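PDB 4N91: TRAP dicarboxylate transporter, DctP subunit from Anaerococcus prevoti, which binds D-glucuronate in both its alpha and beta forms and probably hands it to a TRAP-type transporter in the membrane. Local coordinates for residues 44-49 with 68-73; 78-83 with 87-92; 122-127 with 329-334; 142-147 with 250-255; 217-220 with 224-227. All coordinates share one frame; numbering follows the deposited sequence. Where two conformers were deposited one is given.

Contact 1 (44-49 with 68-73)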
# COMPACT_ATOMS: atom_id res chain seq x y z
N PRO A 44 9.15 -8.60 -1.47
CA PRO A 44 9.22 -8.61 0.01
C PRO A 44 7.98 -9.14 0.72
O PRO A 44 8.07 -9.80 1.75
CB PRO A 44 9.43 -7.14 0.33
CG PRO A 44 10.29 -6.68 -0.80
CD PRO A 44 9.63 -7.32 -2.01
N THR A 45 6.80 -8.78 0.24
CA THR A 45 5.56 -9.28 0.83
C THR A 45 5.41 -10.78 0.77
O THR A 45 4.98 -11.40 1.73
CB THR A 45 4.38 -8.54 0.18
OG1 THR A 45 4.46 -7.17 0.55
CG2 THR A 45 3.04 -9.13 0.61
N HIS A 46 5.79 -11.39 -0.35
CA HIS A 46 5.76 -12.84 -0.42
C HIS A 46 6.79 -13.45 0.55
O HIS A 46 6.48 -14.39 1.26
CB HIS A 46 5.99 -13.35 -1.84
CG HIS A 46 5.75 -14.81 -1.98
ND1 HIS A 46 4.51 -15.39 -1.83
CD2 HIS A 46 6.61 -15.83 -2.21
CE1 HIS A 46 4.61 -16.70 -1.97
NE2 HIS A 46 5.87 -16.99 -2.22
N LEU A 47 7.99 -12.87 0.59
CA LEU A 47 9.05 -13.37 1.47
C LEU A 47 8.61 -13.24 2.93
O LEU A 47 8.83 -14.14 3.73
CB LEU A 47 10.35 -12.62 1.25
CG LEU A 47 10.87 -12.64 -0.19
CD1 LEU A 47 12.14 -11.82 -0.31
CD2 LEU A 47 11.09 -14.05 -0.64
N GLY A 48 7.98 -12.12 3.28
CA GLY A 48 7.45 -11.97 4.63
C GLY A 48 6.38 -13.00 4.95
O GLY A 48 6.32 -13.57 6.05
N LEU A 49 5.49 -13.23 4.00
CA LEU A 49 4.41 -14.19 4.26
C LEU A 49 4.93 -15.62 4.35
O LEU A 49 4.39 -16.43 5.12
CB LEU A 49 3.28 -14.04 3.23
CG LEU A 49 2.43 -12.77 3.35
CD1 LEU A 49 1.57 -12.57 2.13
CD2 LEU A 49 1.57 -12.83 4.60
N VAL A 68 -0.16 -19.73 0.94
CA VAL A 68 0.04 -18.37 0.48
C VAL A 68 -0.17 -18.34 -1.03
O VAL A 68 0.44 -19.11 -1.76
CB VAL A 68 1.44 -17.83 0.85
CG1 VAL A 68 1.60 -16.38 0.35
CG2 VAL A 68 1.68 -17.92 2.32
N TYR A 69 -1.07 -17.48 -1.49
CA TYR A 69 -1.41 -17.34 -2.88
C TYR A 69 -0.93 -15.99 -3.42
O TYR A 69 -1.59 -14.96 -3.21
CB TYR A 69 -2.93 -17.45 -3.07
CG TYR A 69 -3.51 -18.81 -2.72
CD1 TYR A 69 -3.80 -19.15 -1.41
CD2 TYR A 69 -3.77 -19.74 -3.72
CE1 TYR A 69 -4.32 -20.39 -1.09
CE2 TYR A 69 -4.29 -20.99 -3.40
CZ TYR A 69 -4.55 -21.30 -2.09
OH TYR A 69 -5.08 -22.53 -1.75
N PRO A 70 0.19 -15.99 -4.14
CA PRO A 70 0.74 -14.74 -4.66
C PRO A 70 0.07 -14.30 -5.96
O PRO A 70 -0.86 -14.96 -6.43
CB PRO A 70 2.20 -15.10 -4.93
CG PRO A 70 2.10 -16.51 -5.40
CD PRO A 70 1.04 -17.14 -4.51
N SER A 71 0.54 -13.18 -6.50
CA SER A 71 0.24 -12.74 -7.88
C SER A 71 -1.23 -12.83 -8.30
O SER A 71 -1.59 -13.27 -9.43
CB SER A 71 1.13 -13.51 -8.85
OG SER A 71 0.96 -14.89 -8.67
N GLU A 72 -2.10 -12.39 -7.41
CA GLU A 72 -3.58 -12.32 -7.72
C GLU A 72 -4.21 -13.68 -8.06
O GLU A 72 -5.22 -13.76 -8.78
CB GLU A 72 -3.92 -11.29 -8.86
CG GLU A 72 -3.60 -9.82 -8.53
CD GLU A 72 -4.00 -8.80 -9.59
OE1 GLU A 72 -4.54 -9.20 -10.64
OE2 GLU A 72 -3.79 -7.56 -9.37
N LEU A 73 -3.64 -14.77 -7.56
CA LEU A 73 -4.28 -16.06 -7.70
C LEU A 73 -5.68 -16.07 -7.00
O LEU A 73 -6.52 -16.89 -7.30
CB LEU A 73 -3.40 -17.18 -7.18
CG LEU A 73 -2.23 -17.60 -8.09
CD1 LEU A 73 -1.38 -18.66 -7.39
CD2 LEU A 73 -2.77 -18.12 -9.43

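Contact 2 (78-83 with 87-92)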
# COMPACT_ATOMS: atom_id res chain seq x y z
N ILE A 78 -9.16 -5.89 -4.65
CA ILE A 78 -10.58 -5.68 -4.33
C ILE A 78 -11.33 -7.00 -4.18
O ILE A 78 -12.10 -7.13 -3.22
CB ILE A 78 -11.29 -4.81 -5.38
CG1 ILE A 78 -11.15 -3.35 -4.99
CG2 ILE A 78 -12.77 -5.16 -5.45
CD1 ILE A 78 -12.00 -2.94 -3.75
N ASP A 79 -11.11 -7.96 -5.08
CA ASP A 79 -11.64 -9.34 -5.03
C ASP A 79 -11.29 -9.94 -3.64
O ASP A 79 -12.14 -10.47 -2.91
CB ASP A 79 -10.99 -10.28 -6.10
CG ASP A 79 -11.49 -10.09 -7.57
OD1 ASP A 79 -12.52 -9.40 -7.81
OD2 ASP A 79 -10.81 -10.66 -8.50
N MSE A 80 -10.00 -9.86 -3.28
CA MSE A 80 -9.49 -10.51 -2.07
C MSE A 80 -10.05 -9.90 -0.79
O MSE A 80 -10.33 -10.64 0.15
CB MSE A 80 -7.96 -10.48 -2.04
CG MSE A 80 -7.35 -11.36 -3.09
SE MSE A 80 -5.41 -11.56 -2.84
CE MSE A 80 -4.85 -9.86 -3.64
N VAL A 81 -10.19 -8.59 -0.73
CA VAL A 81 -10.75 -7.96 0.46
C VAL A 81 -12.17 -8.50 0.68
O VAL A 81 -12.56 -8.83 1.82
CB VAL A 81 -10.76 -6.45 0.38
CG1 VAL A 81 -11.49 -5.83 1.59
CG2 VAL A 81 -9.34 -5.92 0.31
N GLN A 82 -12.94 -8.61 -0.41
CA GLN A 82 -14.30 -9.13 -0.30
C GLN A 82 -14.34 -10.59 0.13
O GLN A 82 -15.21 -10.99 0.91
CB GLN A 82 -15.08 -8.87 -1.61
CG GLN A 82 -15.31 -7.39 -1.85
CD GLN A 82 -15.95 -7.10 -3.18
OE1 GLN A 82 -17.12 -6.70 -3.25
NE2 GLN A 82 -15.19 -7.29 -4.27
N LEU A 83 -13.40 -11.40 -0.35
CA LEU A 83 -13.29 -12.79 0.08
C LEU A 83 -12.89 -12.87 1.54
O LEU A 83 -13.24 -13.83 2.24
CB LEU A 83 -12.28 -13.56 -0.76
CG LEU A 83 -12.65 -13.74 -2.23
CD1 LEU A 83 -11.50 -14.43 -2.96
CD2 LEU A 83 -13.95 -14.53 -2.35
N GLY A 87 -14.87 -14.59 4.82
CA GLY A 87 -14.11 -15.68 5.40
C GLY A 87 -13.75 -16.75 4.39
O GLY A 87 -13.19 -17.78 4.75
N ALA A 88 -14.04 -16.51 3.11
CA ALA A 88 -13.63 -17.45 2.06
C ALA A 88 -12.11 -17.57 2.00
O ALA A 88 -11.55 -18.64 1.69
CB ALA A 88 -14.20 -17.00 0.73
N ILE A 89 -11.42 -16.49 2.31
CA ILE A 89 -10.02 -16.60 2.69
C ILE A 89 -9.83 -15.95 4.06
O ILE A 89 -10.67 -15.15 4.51
CB ILE A 89 -9.09 -16.00 1.63
CG1 ILE A 89 -9.30 -14.49 1.53
CG2 ILE A 89 -9.34 -16.66 0.27
CD1 ILE A 89 -8.49 -13.83 0.41
N ASN A 90 -8.73 -16.28 4.72
CA ASN A 90 -8.53 -15.86 6.10
C ASN A 90 -7.81 -14.51 6.23
O ASN A 90 -8.13 -13.70 7.10
CB ASN A 90 -7.75 -16.93 6.86
CG ASN A 90 -8.41 -18.30 6.79
OD1 ASN A 90 -8.27 -19.04 5.80
ND2 ASN A 90 -9.16 -18.64 7.84
N ILE A 91 -6.82 -14.30 5.37
CA ILE A 91 -5.90 -13.16 5.48
C ILE A 91 -5.58 -12.69 4.08
O ILE A 91 -5.41 -13.50 3.17
CB ILE A 91 -4.59 -13.56 6.14
CG1 ILE A 91 -4.80 -14.04 7.58
CG2 ILE A 91 -3.57 -12.40 6.09
CD1 ILE A 91 -3.62 -14.86 8.12
N CYS A 92 -5.53 -11.38 3.88
CA CYS A 92 -4.94 -10.88 2.65
C CYS A 92 -4.22 -9.58 2.88
O CYS A 92 -4.29 -8.98 3.94
CB CYS A 92 -5.97 -10.74 1.56
SG CYS A 92 -7.02 -9.26 1.60

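Contact 3 (122-127 with 329-334)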
# COMPACT_ATOMS: atom_id res chain seq x y z
N HIS A 122 7.34 5.33 9.58
CA HIS A 122 7.49 4.03 10.22
C HIS A 122 7.11 4.09 11.69
O HIS A 122 6.50 3.16 12.22
CB HIS A 122 8.93 3.54 10.09
CG HIS A 122 9.34 3.30 8.68
ND1 HIS A 122 10.64 3.05 8.32
CD2 HIS A 122 8.61 3.26 7.54
CE1 HIS A 122 10.71 2.88 7.01
NE2 HIS A 122 9.49 3.01 6.51
N HIS A 123 7.46 5.18 12.35
CA HIS A 123 7.14 5.31 13.76
C HIS A 123 5.64 5.45 13.98
O HIS A 123 5.11 4.92 14.94
CB HIS A 123 7.89 6.48 14.39
CG HIS A 123 9.30 6.14 14.76
ND1 HIS A 123 10.36 6.33 13.90
CD2 HIS A 123 9.81 5.59 15.88
CE1 HIS A 123 11.47 5.93 14.49
NE2 HIS A 123 11.17 5.47 15.69
N VAL A 124 4.98 6.17 13.08
CA VAL A 124 3.53 6.27 13.11
C VAL A 124 2.87 4.90 12.98
O VAL A 124 2.00 4.56 13.79
CB VAL A 124 2.99 7.25 12.04
CG1 VAL A 124 1.48 7.08 11.83
CG2 VAL A 124 3.31 8.68 12.45
N MSE A 125 3.28 4.09 12.00
CA MSE A 125 2.65 2.81 11.72
C MSE A 125 2.94 1.81 12.84
O MSE A 125 2.20 0.84 13.00
CB MSE A 125 3.13 2.27 10.37
CG MSE A 125 2.80 3.14 9.18
SE MSE A 125 0.91 3.67 9.08
CE MSE A 125 0.07 1.87 9.03
N ASP A 126 4.01 2.05 13.60
CA ASP A 126 4.40 1.17 14.69
C ASP A 126 3.79 1.63 16.03
O ASP A 126 4.03 1.02 17.06
CB ASP A 126 5.92 1.10 14.83
CG ASP A 126 6.57 0.21 13.79
OD1 ASP A 126 5.87 -0.66 13.23
OD2 ASP A 126 7.78 0.38 13.55
N ASP A 127 3.05 2.73 16.02
CA ASP A 127 2.43 3.26 17.24
C ASP A 127 1.02 2.70 17.40
O ASP A 127 0.10 3.09 16.69
CB ASP A 127 2.41 4.78 17.21
CG ASP A 127 1.95 5.41 18.54
OD1 ASP A 127 1.26 4.74 19.34
OD2 ASP A 127 2.26 6.58 18.78
N GLN A 329 1.57 14.62 13.33
CA GLN A 329 2.39 15.83 13.34
C GLN A 329 3.46 15.80 14.41
O GLN A 329 4.56 16.31 14.20
CB GLN A 329 1.55 17.10 13.48
CG GLN A 329 0.59 17.33 12.31
CD GLN A 329 1.24 17.17 10.94
OE1 GLN A 329 2.39 17.54 10.73
NE2 GLN A 329 0.50 16.62 10.00
N LYS A 330 3.18 15.19 15.55
CA LYS A 330 4.20 15.12 16.59
C LYS A 330 5.36 14.26 16.09
O LYS A 330 6.53 14.58 16.31
CB LYS A 330 3.63 14.58 17.90
CG LYS A 330 2.75 15.59 18.63
CD LYS A 330 2.14 15.00 19.90
CE LYS A 330 3.19 14.61 20.92
NZ LYS A 330 2.59 14.23 22.23
N TYR A 331 5.05 13.18 15.40
CA TYR A 331 6.09 12.34 14.85
C TYR A 331 6.84 13.08 13.74
O TYR A 331 8.05 12.90 13.58
CB TYR A 331 5.55 11.02 14.34
CG TYR A 331 5.36 10.01 15.44
CD1 TYR A 331 6.45 9.42 16.05
CD2 TYR A 331 4.09 9.65 15.86
CE1 TYR A 331 6.29 8.49 17.04
CE2 TYR A 331 3.91 8.72 16.84
CZ TYR A 331 5.02 8.14 17.43
OH TYR A 331 4.85 7.21 18.42
N ASN A 332 6.13 13.90 12.97
CA ASN A 332 6.80 14.67 11.92
C ASN A 332 7.82 15.61 12.54
O ASN A 332 8.89 15.84 11.99
CB ASN A 332 5.79 15.46 11.07
CG ASN A 332 5.09 14.60 10.04
OD1 ASN A 332 5.57 13.54 9.65
ND2 ASN A 332 3.92 15.05 9.59
N GLU A 333 7.47 16.16 13.69
CA GLU A 333 8.37 17.08 14.40
C GLU A 333 9.59 16.37 14.99
O GLU A 333 10.70 16.90 14.98
CB GLU A 333 7.60 17.79 15.52
CG GLU A 333 6.57 18.78 15.01
CD GLU A 333 5.48 19.07 16.02
OE1 GLU A 333 5.76 19.02 17.24
OE2 GLU A 333 4.33 19.35 15.60
N GLU A 334 9.37 15.17 15.51
CA GLU A 334 10.43 14.37 16.10
C GLU A 334 11.36 13.78 15.04
O GLU A 334 12.56 13.62 15.27
CB GLU A 334 9.80 13.25 16.94
CG GLU A 334 10.80 12.35 17.65
CD GLU A 334 10.13 11.38 18.62
OE1 GLU A 334 8.88 11.40 18.73
OE2 GLU A 334 10.87 10.60 19.28
O HOH W 1 6.33 4.35 17.24

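Contact 4 (142-147 with 250-255)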
# COMPACT_ATOMS: atom_id res chain seq x y z
N GLY A 142 -16.32 -7.22 8.56
CA GLY A 142 -15.84 -8.57 8.47
C GLY A 142 -14.33 -8.76 8.60
O GLY A 142 -13.86 -9.89 8.57
N PHE A 143 -13.57 -7.69 8.77
CA PHE A 143 -12.12 -7.83 8.91
C PHE A 143 -11.47 -6.80 9.83
O PHE A 143 -12.04 -5.75 10.16
CB PHE A 143 -11.46 -7.79 7.52
CG PHE A 143 -11.60 -6.49 6.79
CD1 PHE A 143 -10.70 -5.45 6.98
CD2 PHE A 143 -12.61 -6.31 5.85
CE1 PHE A 143 -10.82 -4.25 6.28
CE2 PHE A 143 -12.75 -5.13 5.14
CZ PHE A 143 -11.85 -4.10 5.34
N GLU A 144 -10.25 -7.10 10.25
CA GLU A 144 -9.45 -6.13 10.96
C GLU A 144 -8.01 -6.20 10.52
O GLU A 144 -7.51 -7.27 10.10
CB GLU A 144 -9.60 -6.28 12.47
CG GLU A 144 -8.83 -7.37 13.10
CD GLU A 144 -9.05 -7.43 14.62
OE1 GLU A 144 -9.52 -6.44 15.22
OE2 GLU A 144 -8.77 -8.48 15.20
N GLY A 145 -7.34 -5.05 10.59
CA GLY A 145 -5.92 -4.97 10.30
C GLY A 145 -5.15 -5.59 11.44
O GLY A 145 -5.50 -5.42 12.61
N VAL A 146 -4.10 -6.34 11.09
CA VAL A 146 -3.26 -6.97 12.10
C VAL A 146 -1.81 -6.49 12.08
O VAL A 146 -1.12 -6.56 13.11
CB VAL A 146 -3.30 -8.51 12.01
CG1 VAL A 146 -4.72 -9.02 12.34
CG2 VAL A 146 -2.78 -9.01 10.66
N THR A 147 -1.38 -5.96 10.94
CA THR A 147 -0.08 -5.31 10.82
C THR A 147 -0.03 -4.54 9.50
O THR A 147 -1.01 -4.55 8.75
CB THR A 147 1.11 -6.30 10.96
OG1 THR A 147 2.34 -5.57 11.12
CG2 THR A 147 1.22 -7.21 9.79
N TRP A 250 -12.95 -15.32 12.12
CA TRP A 250 -11.90 -16.32 12.15
C TRP A 250 -10.86 -16.00 13.22
O TRP A 250 -10.49 -16.85 14.03
CB TRP A 250 -11.21 -16.46 10.78
CG TRP A 250 -9.98 -17.26 10.92
CD1 TRP A 250 -9.91 -18.60 11.16
CD2 TRP A 250 -8.63 -16.78 10.87
NE1 TRP A 250 -8.61 -18.99 11.25
CE2 TRP A 250 -7.80 -17.89 11.08
CE3 TRP A 250 -8.05 -15.53 10.67
CZ2 TRP A 250 -6.40 -17.79 11.12
CZ3 TRP A 250 -6.66 -15.43 10.69
CH2 TRP A 250 -5.86 -16.54 10.91
N LEU A 251 -10.37 -14.77 13.21
CA LEU A 251 -9.29 -14.41 14.10
C LEU A 251 -9.76 -14.52 15.56
O LEU A 251 -9.09 -15.14 16.41
CB LEU A 251 -8.80 -12.99 13.77
CG LEU A 251 -7.52 -12.53 14.49
CD1 LEU A 251 -6.36 -13.37 14.05
CD2 LEU A 251 -7.27 -11.08 14.20
N GLU A 252 -10.91 -13.96 15.86
CA GLU A 252 -11.39 -13.96 17.25
C GLU A 252 -11.85 -15.34 17.70
O GLU A 252 -11.98 -15.60 18.90
CB GLU A 252 -12.50 -12.93 17.44
CG GLU A 252 -12.00 -11.49 17.26
CD GLU A 252 -10.71 -11.20 18.03
OE1 GLU A 252 -10.57 -11.68 19.17
OE2 GLU A 252 -9.82 -10.50 17.48
N GLY A 253 -12.08 -16.22 16.74
CA GLY A 253 -12.43 -17.60 17.01
C GLY A 253 -11.26 -18.47 17.41
O GLY A 253 -11.45 -19.56 17.95
N LEU A 254 -10.04 -18.02 17.16
CA LEU A 254 -8.87 -18.81 17.53
C LEU A 254 -8.78 -19.02 19.04
O LEU A 254 -9.00 -18.09 19.83
CB LEU A 254 -7.58 -18.15 17.06
CG LEU A 254 -7.43 -18.02 15.54
CD1 LEU A 254 -6.16 -17.25 15.25
CD2 LEU A 254 -7.37 -19.38 14.88
N PRO A 255 -8.43 -20.24 19.46
CA PRO A 255 -8.11 -20.45 20.87
C PRO A 255 -6.97 -19.54 21.32
O PRO A 255 -6.14 -19.16 20.48
CB PRO A 255 -7.63 -21.91 20.90
CG PRO A 255 -8.25 -22.54 19.74
CD PRO A 255 -8.30 -21.47 18.67
O HOH W 2 -8.63 -8.32 17.82

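Contact 5 (217-220 with 224-227)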
# COMPACT_ATOMS: atom_id res chain seq x y z
N GLU A 217 9.25 2.16 -6.75
CA GLU A 217 10.13 1.71 -7.81
C GLU A 217 9.98 0.25 -8.20
O GLU A 217 10.34 -0.13 -9.31
CB GLU A 217 11.58 1.99 -7.43
CG GLU A 217 11.85 3.45 -7.11
CD GLU A 217 11.73 3.82 -5.64
OE1 GLU A 217 10.89 3.26 -4.90
OE2 GLU A 217 12.52 4.71 -5.21
N MSE A 218 9.43 -0.56 -7.30
CA MSE A 218 9.28 -1.99 -7.56
C MSE A 218 8.29 -2.26 -8.69
O MSE A 218 8.37 -3.28 -9.38
CB MSE A 218 8.89 -2.73 -6.28
CG MSE A 218 10.06 -3.05 -5.39
SE MSE A 218 10.99 -4.53 -6.16
CE MSE A 218 10.17 -6.11 -5.38
N SER A 219 7.36 -1.34 -8.91
CA SER A 219 6.43 -1.45 -10.04
C SER A 219 7.17 -1.47 -11.35
O SER A 219 6.71 -2.08 -12.31
CB SER A 219 5.44 -0.27 -10.07
OG SER A 219 4.42 -0.46 -9.10
N LEU A 220 8.27 -0.73 -11.44
CA LEU A 220 8.99 -0.60 -12.69
C LEU A 220 9.62 -1.91 -13.11
O LEU A 220 9.72 -2.21 -14.29
CB LEU A 220 10.11 0.43 -12.57
CG LEU A 220 9.69 1.87 -12.26
CD1 LEU A 220 10.90 2.74 -11.97
CD2 LEU A 220 8.90 2.42 -13.44
N GLY A 224 7.22 -4.81 -14.33
CA GLY A 224 7.58 -4.51 -15.70
C GLY A 224 7.16 -3.15 -16.24
O GLY A 224 7.28 -2.90 -17.43
N HIS A 225 6.67 -2.24 -15.39
CA HIS A 225 6.18 -0.98 -15.92
C HIS A 225 7.28 -0.13 -16.55
O HIS A 225 7.01 0.75 -17.37
CB HIS A 225 5.46 -0.16 -14.86
CG HIS A 225 4.28 -0.86 -14.26
ND1 HIS A 225 3.55 -0.31 -13.24
CD2 HIS A 225 3.73 -2.07 -14.52
CE1 HIS A 225 2.59 -1.15 -12.88
NE2 HIS A 225 2.68 -2.22 -13.65
N GLY A 226 8.51 -0.38 -16.14
CA GLY A 226 9.66 0.32 -16.70
C GLY A 226 10.01 -0.10 -18.11
O GLY A 226 10.85 0.53 -18.77
N GLU A 227 9.35 -1.15 -18.60
CA GLU A 227 9.51 -1.54 -20.01
C GLU A 227 8.85 -0.50 -20.91
O GLU A 227 9.29 -0.26 -22.03
CB GLU A 227 8.90 -2.92 -20.27
CG GLU A 227 9.60 -4.05 -19.59
CD GLU A 227 8.94 -5.40 -19.87
OE1 GLU A 227 8.08 -5.46 -20.78
OE2 GLU A 227 9.29 -6.38 -19.19

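Contact 1 (44-49 with 68-73)
H46, in the first turns of helix 44-60, brings the ND1 and CE1 atoms of its imidazole to V68 and P70, where strand 64-69 gives way to a turn. Its CB leaves the flank of the helix, and CG stands anti to the backbone N (chi1 -171°), which swings the ring out to the strand. CB and CG act as the stalk, and the touching is done by the ring atoms beyond. ND1 of H46 lies 3.8 Å from V68 CG1 and 3.9 Å from P70 CB; CE1 of H46 is likewise 3.8 Å from V68 CG1 and slightly farther from P70 CB. Methyl and proline methylene both come at the ring on a slant, in van der Waals contact. The polar need of ND1 is met elsewhere, by a hydrogen bond with NE2 of H37, whose ring meets that of H46 at about 45°. One turn later along the helix, L49 points at the strand and its CB sits 4.1 Å from V68 CG1, the same methyl that meets the histidine. Beyond V68, a type I' turn runs from P70 to L73, closed by L73 N to P70 O at 3.0 Å. Helix 44-60 links the parallel neighbours 31-36 and 64-69, so this is the helix-to-sheet packing of a beta-alpha-beta crossover, at the end of the unit where N38 and Q39 bind glucuronate.

Contact 2 (78-83 with 87-92)
L83 and A88 bring their CA atoms to 5.1 Å as the chain doubles back out of helix 77-86, whereas M80 and C92, farther from the bend, stand 6.6 Å apart. G87, with positive phi (87°), is the first residue to leave the helical path. The return is tied by I89 N donating to L83 O at 3.2 Å; the bond is nearly straight (168°), although the donor sits well above the carbonyl plane. L83 O also has a hydrogen bond with OG1 of T86. Around this polar point the side chains close up. L83 lays CB on CG1 of I89 at 3.9 Å, and its CD2 touches the methyl of A88. I89 CG1 lies between the backbone N and the carbonyl carbon (chi1 65°), which brings CD1 of I89 to 3.7 Å from M80 O. C92, on strand 91-95, presses SG to 4.0 Å from M80 CB, comes near V81 CG2 and also touches I245 of the neighbouring strand 242-247. The selenomethionine chain of M80 runs on toward N38 and Q77, both ligand-binding residues. The chemistry thus divides: a main-chain bond fixes the reversal after the helix, while between M80, V81 and L83 and the side chains of A88, I89 and C92 the contact is apolar packing, a buried thiol included.

Contact 3 (122-127 with 329-334)
Two torsions bring Y331 and D127 together: CG of D127 stands anti to its backbone N (chi1 -172°), and CG of Y331 stands anti to its carbonyl carbon (chi1 -82°), sending the phenol across to helix 118-125. There Y331 OH donates to D127 OD2 at 2.7 Å. The acceptor lies at the edge of the ring, in its plane, but the hydroxyl meets OD2 from above the carboxylate plane, the two groups being turned 85° apart. The other oxygen, OD1, caps the backbone N of E129, so one carboxylate serves both a helix start and the tyrosine. The ring is bounded by two more residues. CB of H123 sits 3.7 Å from CD1 of Y331; from the same side of the ring plane, V124 CG2 comes obliquely to 3.6 Å from CD2 of Y331. Over that same face, toward the rim, lies H123 O; a water donates to it at 2.7 Å and gives a weak bond to Y331 OH. The imidazole of H123 itself stacks with Y335, its ND1 bonding to E119 O. With a phenylalanine in place of Y331, D127 OD2 would probably lose the hydroxyl that donates to it and the water one of its partners. Far from the sugar site, the arrangement is helix-on-helix packing joined to an N-cap: the C-terminal helix 322-334 is laid on the junction of helices 118-125 and 128-135, with its N332 bonded to the loop residues L114 and A116.

Contact 4 (142-147 with 250-255)
E252 OE2 is held from two quarters, by a salt bridge to NH1 of R259 and by a water that donates to it at 2.5 Å. The same water donates to E144 OE2 at 2.6 Å, making a single-molecule bridge between strand and helix. The two carboxylates come close themselves: E144 OE2 and E252 OE2 are 3.2 Å apart, two acceptors with their planes almost perpendicular (87°). Like charges at this range should repel, but R139 pairs with the other oxygen of E144, and R259 makes, besides its bridge to E252, a long, weak ion pair with E144 OE2; with the water, these would be expected to offset much of the cost. E144 gets there with CG between its backbone N and carbonyl carbon (chi1 78°) and an extended chain beyond. The chain of E252 is instead bent at chi2 (-48°), bringing its carboxylate round. L251 adds the apolar part of the contact. Its CD2 packs tightly on E144 OE2 at 3.2 Å, the two side chains crossing at about a right angle, and meets V146 CG1 at 3.8 Å. Strand 143-149, an edge strand of the five-stranded sheet, is bonded to its antiparallel neighbour 242-247, which leads into helix 248-253; L251 and E252 on that short helix thus face back to the sheet edge, while the long helix 256-290 touches both partners, through R259 on L251 and F266 on V146.

Contact 5 (217-220 with 224-227)
L220 and G226 share the shorter of two backbone bonds here: G226 N donates to L220 O at 2.9 Å, in the carbonyl plane and on a lone pair. One residue earlier on each side, H225 N donates to S219 O at 3.1 Å, again in plane and on a lone pair. Two consecutive carbonyls of the short helix 218-221 are thereby taken up by the chain as it folds back, the reversal passing through G224 with its positive phi (76°). E227 N bonds to G224 O in turn, at 3.0 Å, and steadies the returning limb. S219 O also has the imidazole of H225 over it: the oxygen sits above one ring face, toward the rim, 3.3 Å from CG of H225. CG of the histidine is anti to its carbonyl carbon (chi1 -60°), which tips the ring back across the helix and brings ND1 of H225 to 3.7 Å from S219 CB. That nitrogen is hydrogen-bonded to OH of Y157, and V201, Y202 and L205 of helix 201-207 touch the histidine side chain as well. Replacing H225 by an alanine is likely to leave the Y157 hydroxyl without this partner and to open a gap between S219 and helix 201-207. L220 completes the packing, CD2 lying 3.9 Å from G226 N; a CB on G226 would run into L220 O. The chemistry is mainly that of main-chain bonds in a tight, glycine-containing reversal, with the histidine as its cover, and it is consistent with a well-set backbone just after N215 and N216, which bind the sugar.

In the fold
From the N terminus, contact 1 closes the first loop, tying helix 44-60 to strand 64-69. Contact 2 follows in series with a short loop that sets helix 77-86 beside strand 91-95 of the same sheet. Contact 3 opens next and shuts only at the C-terminal helix, so its long loop encloses the remaining two. Contact 4 nests inside it, fastening the edge strand 143-149 to helix 248-253, and contact 5, closing the reversal after helix 218-221, nests inside contact 4; none cross. Contacts 2 and 4 pack together through V81 on F143 and I91 on W250, and P44 on M218 joins contacts 1 and 5. Contact 5 lies on the opposite side of the chain's centre from contact 4, their centres about 34 Å apart.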